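PDB 3BO5: histone-lysine N-methyltransferase SETMAR from Homo sapiens, which methylates histone H3 with S-adenosyl-L-methionine, through this methyltransferase domain of a transposase fusion protein that acts in DNA double-strand break repair. Local coordinates for residues 143-148 with 238-243; 264-269 with 285-290. The protein carries 2 engineered substitutions. All blocks are in the same frame, centred on the assembly; numbering follows the deposited sequence.

Contact 1 (143-148 with 238-243); sequences LEFIPK and DIVPEE
Ile146 and Ile239 form a single antiparallel bridge, a hydrogen-bonded pair between two surface loops of the SET domain. Ile146 N donates to Ile239 O at 2.8 Å and Ile239 N to Ile146 O at 2.9 Å. Both bonds are nearly straight. The two isoleucines meet at their branch points, CB to CB at 4.1 Å, and are the buried residues of the contact. A third bond continues the pairing through a side chain. The Lys148 N-H donates to Asp238 OD1 at 2.8 Å, on the anti lone pair of that oxygen. The Phe145 ring lies obliquely across the same aspartate. CG of Phe145 is anti to its backbone N (chi1 -170°). At the far end of the ring, CZ stands 3.5 Å from Asp238 CG. Ring and carboxylate planes are 62° apart. Pro241 CD sits at the edge of the ring. Pro241 CG also packs against Phe145 N. Val240 to Glu243 make a type II beta turn, where Glu243 OE1 accepts from Val240 N. The contact joins the loop between strands 138-142 and 151-160 to the loop between 230-235 and 244-247, and Ile146 also packs on Phe128 of strand 128-132.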
ATOM      1  N   LEU A 143     -13.560  -9.742  -3.421  1.00 13.38           N
ATOM      2  CA  LEU A 143     -14.771 -10.484  -3.771  1.00 13.43           C
ATOM      3  C   LEU A 143     -14.751 -10.845  -5.220  1.00 14.47           C
ATOM      4  O   LEU A 143     -15.749 -11.434  -5.718  1.00 16.90           O
ATOM      5  CB  LEU A 143     -16.026  -9.636  -3.509  1.00 14.64           C
ATOM      6  CG  LEU A 143     -16.224  -9.235  -2.077  1.00 16.55           C
ATOM      7  CD1 LEU A 143     -17.435  -8.281  -1.877  1.00 21.11           C
ATOM      8  CD2 LEU A 143     -16.287 -10.442  -1.193  1.00 18.90           C
ATOM      9  N   GLU A 144     -13.673 -10.547  -5.895  1.00 15.14           N
ATOM     10  CA  GLU A 144     -13.553 -10.943  -7.293  1.00 17.14           C
ATOM     11  C   GLU A 144     -12.171 -11.310  -7.738  1.00 16.38           C
ATOM     12  O   GLU A 144     -11.182 -11.042  -7.057  1.00 16.04           O
ATOM     13  CB  GLU A 144     -14.098  -9.858  -8.166  1.00 19.67           C
ATOM     14  CG  GLU A 144     -13.550  -8.532  -7.940  1.00 21.19           C
ATOM     15  CD  GLU A 144     -14.263  -7.465  -8.804  1.00 25.40           C
ATOM     16  OE1 GLU A 144     -14.670  -6.424  -8.268  1.00 21.15           O
ATOM     17  OE2 GLU A 144     -14.515  -7.733 -10.013  1.00 30.46           O
ATOM     18  N   PHE A 145     -12.077 -11.975  -8.891  1.00 16.22           N
ATOM     19  CA  PHE A 145     -10.811 -12.416  -9.363  1.00 16.07           C
ATOM     20  C   PHE A 145      -9.894 -11.218  -9.627  1.00 16.36           C
ATOM     21  O   PHE A 145     -10.306 -10.279 -10.278  1.00 15.83           O
ATOM     22  CB  PHE A 145     -10.990 -13.164 -10.683  1.00 17.57           C
ATOM     23  CG  PHE A 145      -9.773 -13.862 -11.128  1.00 17.36           C
ATOM     24  CD1 PHE A 145      -9.418 -15.100 -10.581  1.00 21.24           C
ATOM     25  CD2 PHE A 145      -9.000 -13.338 -12.130  1.00 19.70           C
ATOM     26  CE1 PHE A 145      -8.259 -15.746 -11.007  1.00 22.72           C
ATOM     27  CE2 PHE A 145      -7.853 -14.015 -12.589  1.00 22.29           C
ATOM     28  CZ  PHE A 145      -7.478 -15.202 -12.011  1.00 21.89           C
ATOM     29  N   ILE A 146      -8.642 -11.293  -9.179  1.00 14.82           N
ATOM     30  CA  ILE A 146      -7.658 -10.283  -9.531  1.00 13.38           C
ATOM     31  C   ILE A 146      -6.482 -10.928 -10.285  1.00 13.86           C
ATOM     32  O   ILE A 146      -5.742 -11.704  -9.736  1.00 13.81           O
ATOM     33  CB  ILE A 146      -7.125  -9.619  -8.248  1.00 11.46           C
ATOM     34  CG1 ILE A 146      -8.268  -8.956  -7.482  1.00 13.56           C
ATOM     35  CG2 ILE A 146      -6.035  -8.509  -8.668  1.00 13.01           C
ATOM     36  CD1 ILE A 146      -7.844  -8.375  -6.107  1.00 14.52           C
ATOM     37  N   PRO A 147      -6.297 -10.565 -11.545  1.00 15.00           N
ATOM     38  CA  PRO A 147      -5.150 -11.053 -12.314  1.00 15.36           C
ATOM     39  C   PRO A 147      -3.841 -10.633 -11.721  1.00 15.05           C
ATOM     40  O   PRO A 147      -3.691  -9.504 -11.252  1.00 14.93           O
ATOM     41  CB  PRO A 147      -5.338 -10.378 -13.697  1.00 15.87           C
ATOM     42  CG  PRO A 147      -6.846 -10.158 -13.786  1.00 15.72           C
ATOM     43  CD  PRO A 147      -7.182  -9.700 -12.343  1.00 16.20           C
ATOM     44  N   LYS A 148      -2.870 -11.520 -11.809  1.00 15.62           N
ATOM     45  CA  LYS A 148      -1.489 -11.249 -11.425  1.00 15.57           C
ATOM     46  C   LYS A 148      -1.018  -9.947 -12.011  1.00 14.07           C
ATOM     47  O   LYS A 148      -1.173  -9.694 -13.192  1.00 14.43           O
ATOM     48  CB  LYS A 148      -0.614 -12.340 -11.985  1.00 15.86           C
ATOM     49  CG  LYS A 148       0.847 -12.201 -11.652  1.00 19.55           C
ATOM     50  CD  LYS A 148       1.654 -13.440 -12.076  1.00 24.73           C
ATOM     51  CE  LYS A 148       3.101 -13.218 -11.740  1.00 27.32           C
ATOM     52  NZ  LYS A 148       3.919 -14.457 -11.897  1.00 34.60           N
ATOM     53  N   ASP A 238      -2.305 -14.619  -9.400  1.00 16.93           N
ATOM     54  CA  ASP A 238      -3.741 -14.480  -9.540  1.00 15.84           C
ATOM     55  C   ASP A 238      -4.394 -14.725  -8.167  1.00 15.44           C
ATOM     56  O   ASP A 238      -4.022 -15.701  -7.459  1.00 17.61           O
ATOM     57  CB  ASP A 238      -4.287 -15.558 -10.488  1.00 16.53           C
ATOM     58  CG  ASP A 238      -3.952 -15.308 -11.944  1.00 20.40           C
ATOM     59  OD1 ASP A 238      -3.485 -14.200 -12.345  1.00 18.41           O
ATOM     60  OD2 ASP A 238      -4.129 -16.275 -12.752  1.00 19.04           O
ATOM     61  N   ILE A 239      -5.302 -13.857  -7.807  1.00 13.68           N
ATOM     62  CA  ILE A 239      -6.010 -13.964  -6.501  1.00 12.34           C
ATOM     63  C   ILE A 239      -7.484 -14.234  -6.811  1.00 14.05           C
ATOM     64  O   ILE A 239      -8.091 -13.577  -7.643  1.00 14.12           O
ATOM     65  CB  ILE A 239      -5.866 -12.607  -5.782  1.00 12.18           C
ATOM     66  CG1 ILE A 239      -4.355 -12.345  -5.585  1.00 13.90           C
ATOM     67  CG2 ILE A 239      -6.685 -12.633  -4.473  1.00 14.90           C
ATOM     68  CD1 ILE A 239      -4.030 -10.934  -5.057  1.00 15.58           C
ATOM     69  N   VAL A 240      -8.040 -15.229  -6.130  1.00 15.28           N
ATOM     70  CA  VAL A 240      -9.347 -15.692  -6.530  1.00 15.91           C
ATOM     71  C   VAL A 240     -10.411 -15.048  -5.692  1.00 15.10           C
ATOM     72  O   VAL A 240     -10.118 -14.483  -4.625  1.00 14.25           O
ATOM     73  CB  VAL A 240      -9.407 -17.253  -6.392  1.00 15.59           C
ATOM     74  CG1 VAL A 240      -8.356 -17.833  -7.262  1.00 19.89           C
ATOM     75  CG2 VAL A 240      -9.336 -17.745  -4.899  1.00 18.19           C
ATOM     76  N   PRO A 241     -11.691 -15.130  -6.102  1.00 13.88           N
ATOM     77  CA  PRO A 241     -12.698 -14.524  -5.274  1.00 14.85           C
ATOM     78  C   PRO A 241     -12.698 -15.067  -3.835  1.00 13.38           C
ATOM     79  O   PRO A 241     -12.537 -16.267  -3.604  1.00 14.51           O
ATOM     80  CB  PRO A 241     -14.012 -14.869  -6.003  1.00 16.68           C
ATOM     81  CG  PRO A 241     -13.543 -14.996  -7.476  1.00 16.14           C
ATOM     82  CD  PRO A 241     -12.231 -15.737  -7.345  1.00 16.54           C
ATOM     83  N   GLU A 242     -12.864 -14.143  -2.893  1.00 13.41           N
ATOM     84  CA  GLU A 242     -12.907 -14.429  -1.446  1.00 14.15           C
ATOM     85  C   GLU A 242     -11.529 -14.710  -0.856  1.00 13.69           C
ATOM     86  O   GLU A 242     -11.444 -14.917   0.365  1.00 14.08           O
ATOM     87  CB  GLU A 242     -13.895 -15.536  -1.039  1.00 13.48           C
ATOM     88  CG  GLU A 242     -15.338 -15.089  -1.277  1.00 16.70           C
ATOM     89  CD  GLU A 242     -16.437 -16.126  -0.882  1.00 21.39           C
ATOM     90  OE1 GLU A 242     -16.142 -17.129  -0.235  1.00 27.04           O
ATOM     91  OE2 GLU A 242     -17.591 -15.943  -1.312  1.00 27.59           O
ATOM     92  N   GLU A 243     -10.499 -14.644  -1.670  1.00 13.30           N
ATOM     93  CA  GLU A 243      -9.162 -14.922  -1.172  1.00 12.54           C
ATOM     94  C   GLU A 243      -8.786 -13.702  -0.347  1.00 12.75           C
ATOM     95  O   GLU A 243      -8.871 -12.539  -0.826  1.00 12.72           O
ATOM     96  CB  GLU A 243      -8.130 -15.074  -2.306  1.00 12.50           C
ATOM     97  CG  GLU A 243      -6.788 -15.544  -1.781  1.00 15.05           C
ATOM     98  CD  GLU A 243      -5.840 -15.920  -2.879  1.00 13.99           C
ATOM     99  OE1 GLU A 243      -6.326 -16.310  -3.972  1.00 15.15           O
ATOM    100  OE2 GLU A 243      -4.597 -15.880  -2.666  1.00 15.77           O
TER

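Contact 2 (264-269 with 285-290); sequences RLDHGK and LPFDSS. With SAH (S-adenosyl-L-homocysteine), chain F.
The chain ends inside this contact: the terminal carboxylate of Ser290 takes the Gly268 N-H on OXT at 2.8 Å. His267 ND1 also lies close, 2.7 Å from Ser290 OXT. The Asp266 side chain meets both Phe287 and Ser289. Its CG sits between backbone N and carbonyl carbon (chi1 80°), and Ser289 OG donates to the syn lone pair of Asp266 OD1 at 2.7 Å. Asp266 CB lies over one face of the Phe287 ring, 4.0 Å from its centroid, in a CH-pi contact. Carboxylate and ring planes are only 14° apart. The backbones run as parallel strands, which adds the C-terminal strand 288-289 beside 260-266, whose other neighbour in the mixed sheet is strand 181-185, next to the S-adenosyl-L-homocysteine pocket of this SET methyltransferase. Asp288 N binds Arg264 O, Asp266 N binds Asp288 O, and Ser290 N binds Asp266 O. The Phe287 ring edge faces the Arg264 carbonyl, and its CZ is 3.7 Å from O3' of the ligand ribose. An alanine in place of Phe287 would probably open a gap between Asp266, the Arg264 CB and the ribose. Arg264 NH2 lies 3.3 Å from the ligand sulfur SD, at the guanidinium edge. NH2 is hydrogen-bonded to Asn178 O and NH1 to Tyr247 OH. Leu285 CD1 touches the adenine, 3.2 Å from C6.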
ATOM      1  N   ARG A 264       7.032  -3.094   8.685  1.00 13.11           N
ATOM      2  CA  ARG A 264       6.021  -2.726   9.670  1.00 13.58           C
ATOM      3  C   ARG A 264       6.632  -2.646  11.062  1.00 17.14           C
ATOM      4  O   ARG A 264       7.476  -3.460  11.433  1.00 16.77           O
ATOM      5  CB  ARG A 264       4.864  -3.725   9.667  1.00 14.55           C
ATOM      6  CG  ARG A 264       4.035  -3.556   8.436  1.00 15.48           C
ATOM      7  CD  ARG A 264       2.959  -2.491   8.619  1.00 17.40           C
ATOM      8  NE  ARG A 264       1.888  -2.801   9.532  1.00 17.24           N
ATOM      9  CZ  ARG A 264       0.693  -3.302   9.153  1.00 14.47           C
ATOM     10  NH1 ARG A 264       0.451  -3.473   7.851  1.00 14.57           N
ATOM     11  NH2 ARG A 264      -0.240  -3.560  10.052  1.00 17.31           N
ATOM     12  N   LEU A 265       6.201  -1.675  11.858  1.00 16.14           N
ATOM     13  CA  LEU A 265       6.881  -1.465  13.158  1.00 17.42           C
ATOM     14  C   LEU A 265       5.950  -1.857  14.293  1.00 19.10           C
ATOM     15  O   LEU A 265       4.718  -1.757  14.166  1.00 18.77           O
ATOM     16  CB  LEU A 265       7.200   0.022  13.311  1.00 16.03           C
ATOM     17  CG  LEU A 265       8.036   0.630  12.164  1.00 19.15           C
ATOM     18  CD1 LEU A 265       8.238   2.131  12.492  1.00 17.79           C
ATOM     19  CD2 LEU A 265       9.310  -0.090  11.886  1.00 16.84           C
ATOM     20  N   ASP A 266       6.541  -2.278  15.417  1.00 19.63           N
ATOM     21  CA  ASP A 266       5.696  -2.432  16.598  1.00 22.50           C
ATOM     22  C   ASP A 266       6.510  -2.058  17.828  1.00 22.68           C
ATOM     23  O   ASP A 266       7.650  -1.559  17.719  1.00 22.92           O
ATOM     24  CB  ASP A 266       5.091  -3.826  16.665  1.00 22.39           C
ATOM     25  CG  ASP A 266       6.042  -4.878  17.196  1.00 25.70           C
ATOM     26  OD1 ASP A 266       7.266  -4.719  16.993  1.00 28.23           O
ATOM     27  OD2 ASP A 266       5.521  -5.929  17.771  1.00 32.12           O
ATOM     28  N   HIS A 267       5.900  -2.256  18.972  1.00 25.38           N
ATOM     29  CA  HIS A 267       6.609  -1.979  20.210  1.00 28.58           C
ATOM     30  C   HIS A 267       6.680  -3.251  21.011  1.00 29.40           C
ATOM     31  O   HIS A 267       5.725  -4.053  21.055  1.00 30.36           O
ATOM     32  CB  HIS A 267       5.855  -0.941  21.017  1.00 30.23           C
ATOM     33  CG  HIS A 267       6.517  -0.572  22.309  1.00 34.32           C
ATOM     34  ND1 HIS A 267       7.813  -0.101  22.375  1.00 36.61           N
ATOM     35  CD2 HIS A 267       6.056  -0.595  23.584  1.00 38.89           C
ATOM     36  CE1 HIS A 267       8.128   0.142  23.639  1.00 39.38           C
ATOM     37  NE2 HIS A 267       7.075  -0.132  24.388  1.00 37.98           N
ATOM     38  N   GLY A 268       7.817  -3.381  21.659  1.00 30.89           N
ATOM     39  CA  GLY A 268       7.933  -4.326  22.732  1.00 31.87           C
ATOM     40  C   GLY A 268       8.607  -5.561  22.221  1.00 32.13           C
ATOM     41  O   GLY A 268       8.678  -5.832  21.003  1.00 32.32           O
ATOM     42  N   LYS A 269       9.109  -6.324  23.177  1.00 31.51           N
ATOM     43  CA  LYS A 269      10.058  -7.307  22.822  1.00 30.77           C
ATOM     44  C   LYS A 269       9.418  -8.657  22.494  1.00 27.39           C
ATOM     45  O   LYS A 269      10.030  -9.412  21.754  1.00 27.47           O
ATOM     46  CB  LYS A 269      11.114  -7.420  23.910  1.00 32.17           C
ATOM     47  CG  LYS A 269      11.808  -6.053  24.167  1.00 34.14           C
ATOM     48  CD  LYS A 269      12.766  -5.671  23.015  1.00 38.47           C
ATOM     49  CE  LYS A 269      13.528  -4.346  23.301  1.00 39.56           C
ATOM     50  NZ  LYS A 269      14.357  -3.942  22.108  1.00 46.81           N
ATOM     51  N   LEU A 285       5.202 -12.873  13.578  1.00 16.07           N
ATOM     52  CA  LEU A 285       4.878 -11.733  12.792  1.00 18.47           C
ATOM     53  C   LEU A 285       6.105 -10.837  12.775  1.00 20.49           C
ATOM     54  O   LEU A 285       6.560 -10.374  13.853  1.00 21.06           O
ATOM     55  CB  LEU A 285       3.629 -11.076  13.441  1.00 21.29           C
ATOM     56  CG  LEU A 285       2.408 -10.629  12.741  1.00 22.78           C
ATOM     57  CD1 LEU A 285       1.980 -11.750  11.786  1.00 26.08           C
ATOM     58  CD2 LEU A 285       1.421 -10.308  13.830  1.00 19.86           C
ATOM     59  N   PRO A 286       6.677 -10.596  11.600  1.00 19.99           N
ATOM     60  CA  PRO A 286       7.995  -9.943  11.518  1.00 21.19           C
ATOM     61  C   PRO A 286       7.973  -8.406  11.588  1.00 21.92           C
ATOM     62  O   PRO A 286       8.449  -7.748  10.650  1.00 23.64           O
ATOM     63  CB  PRO A 286       8.544 -10.439  10.206  1.00 20.88           C
ATOM     64  CG  PRO A 286       7.228 -10.495   9.290  1.00 18.16           C
ATOM     65  CD  PRO A 286       6.165 -10.989  10.259  1.00 18.90           C
ATOM     66  N   PHE A 287       7.474  -7.886  12.700  1.00 22.35           N
ATOM     67  CA  PHE A 287       7.621  -6.428  12.962  1.00 22.48           C
ATOM     68  C   PHE A 287       9.055  -6.085  13.315  1.00 26.14           C
ATOM     69  O   PHE A 287       9.784  -6.928  13.865  1.00 26.87           O
ATOM     70  CB  PHE A 287       6.728  -6.033  14.134  1.00 22.64           C
ATOM     71  CG  PHE A 287       5.281  -6.083  13.851  1.00 19.62           C
ATOM     72  CD1 PHE A 287       4.656  -5.106  13.051  1.00 17.86           C
ATOM     73  CD2 PHE A 287       4.483  -7.069  14.450  1.00 22.48           C
ATOM     74  CE1 PHE A 287       3.260  -5.149  12.818  1.00 20.66           C
ATOM     75  CE2 PHE A 287       3.132  -7.119  14.235  1.00 19.59           C
ATOM     76  CZ  PHE A 287       2.479  -6.153  13.422  1.00 21.03           C
ATOM     77  N   ASP A 288       9.444  -4.846  12.992  1.00 26.04           N
ATOM     78  CA  ASP A 288      10.620  -4.243  13.577  1.00 27.62           C
ATOM     79  C   ASP A 288      10.178  -3.588  14.878  1.00 28.17           C
ATOM     80  O   ASP A 288       9.378  -2.644  14.879  1.00 25.11           O
ATOM     81  CB  ASP A 288      11.230  -3.234  12.629  1.00 26.97           C
ATOM     82  CG  ASP A 288      12.464  -2.536  13.235  1.00 32.36           C
ATOM     83  OD1 ASP A 288      13.079  -3.152  14.132  1.00 32.96           O
ATOM     84  OD2 ASP A 288      12.810  -1.400  12.818  1.00 35.55           O
ATOM     85  N   SER A 289      10.702  -4.094  15.992  1.00 30.16           N
ATOM     86  CA  SER A 289      10.271  -3.706  17.333  1.00 34.04           C
ATOM     87  C   SER A 289      11.104  -2.587  17.915  1.00 37.44           C
ATOM     88  O   SER A 289      12.325  -2.564  17.730  1.00 38.08           O
ATOM     89  CB  SER A 289      10.366  -4.913  18.253  1.00 35.31           C
ATOM     90  OG  SER A 289       9.581  -5.957  17.700  1.00 34.51           O
ATOM     91  N   SER A 290      10.433  -1.676  18.619  1.00 39.80           N
ATOM     92  CA  SER A 290      11.091  -0.649  19.436  1.00 42.03           C
ATOM     93  C   SER A 290      10.403  -0.519  20.797  1.00 43.27           C
ATOM     94  O   SER A 290      10.382   0.569  21.436  1.00 43.07           O
ATOM     95  CB  SER A 290      11.085   0.678  18.689  1.00 42.63           C
ATOM     96  OG  SER A 290      11.519   0.511  17.342  1.00 45.17           O
ATOM     97  OXT SER A 290       9.860  -1.539  21.285  1.00 42.91           O
TER
HETATM   98  N   SAH F 305      -6.081  -7.519  11.831  1.00 13.08           N
HETATM   99  CA  SAH F 305      -5.972  -6.024  11.810  1.00 14.34           C
HETATM  100  CB  SAH F 305      -5.587  -5.484  10.412  1.00 14.13           C
HETATM  101  CG  SAH F 305      -4.070  -5.646  10.207  1.00 11.32           C
HETATM  102  SD  SAH F 305      -3.121  -4.547  11.298  1.00 14.08           S
HETATM  103  C   SAH F 305      -7.308  -5.431  12.311  1.00 12.98           C
HETATM  104  O   SAH F 305      -8.168  -6.154  12.806  1.00 14.21           O
HETATM  105  OXT SAH F 305      -7.478  -4.175  12.178  1.00 14.58           O
HETATM  106  C5' SAH F 305      -1.934  -5.725  11.974  1.00 14.52           C
HETATM  107  C4' SAH F 305      -2.479  -6.609  13.093  1.00 13.30           C
HETATM  108  O4' SAH F 305      -3.299  -7.660  12.572  1.00 11.50           O
HETATM  109  C3' SAH F 305      -1.407  -7.334  13.852  1.00 15.50           C
HETATM  110  O3' SAH F 305      -0.857  -6.490  14.901  1.00 18.06           O
HETATM  111  C2' SAH F 305      -2.109  -8.539  14.406  1.00 15.33           C
HETATM  112  O2' SAH F 305      -3.029  -8.193  15.458  1.00 18.10           O
HETATM  113  C1' SAH F 305      -2.996  -8.904  13.232  1.00 11.08           C
HETATM  114  N9  SAH F 305      -2.307  -9.736  12.225  1.00 12.05           N
HETATM  115  C8  SAH F 305      -1.998  -9.412  10.907  1.00 11.65           C
HETATM  116  N7  SAH F 305      -1.467 -10.469  10.325  1.00 15.52           N
HETATM  117  C5  SAH F 305      -1.447 -11.494  11.202  1.00 12.76           C
HETATM  118  C6  SAH F 305      -0.948 -12.809  11.081  1.00 11.71           C
HETATM  119  N6  SAH F 305      -0.457 -13.367   9.972  1.00 12.52           N
HETATM  120  N1  SAH F 305      -1.044 -13.573  12.239  1.00 12.36           N
HETATM  121  C2  SAH F 305      -1.573 -13.081  13.391  1.00 13.30           C
HETATM  122  N3  SAH F 305      -2.094 -11.813  13.549  1.00 12.97           N
HETATM  123  C4  SAH F 305      -1.938 -11.047  12.433  1.00 11.19           C
HETATM  124  O   HOH W   1       9.298  -5.357   9.865  1.00 22.47           O

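How the contacts relate
Contact 1 lies at the surface, with two buried isoleucines among mostly exposed residues. Contact 2 is partly buried and borders the cofactor pocket. Their centres are 30 Å apart and their nearest atoms about 16 Å apart, so they do not touch. They share no strand: 143-148 and 238-243 are loops, while contact 2 pairs strand residues 264-266 and 288-289 in parallel. The bridge of contact 1 is antiparallel and isolated. Its aspartate accepts from a backbone N-H, whereas Asp266 in contact 2 accepts from a serine hydroxyl. An aromatic ring meets a carboxylate in both, steeply inclined in contact 1 and nearly parallel in contact 2.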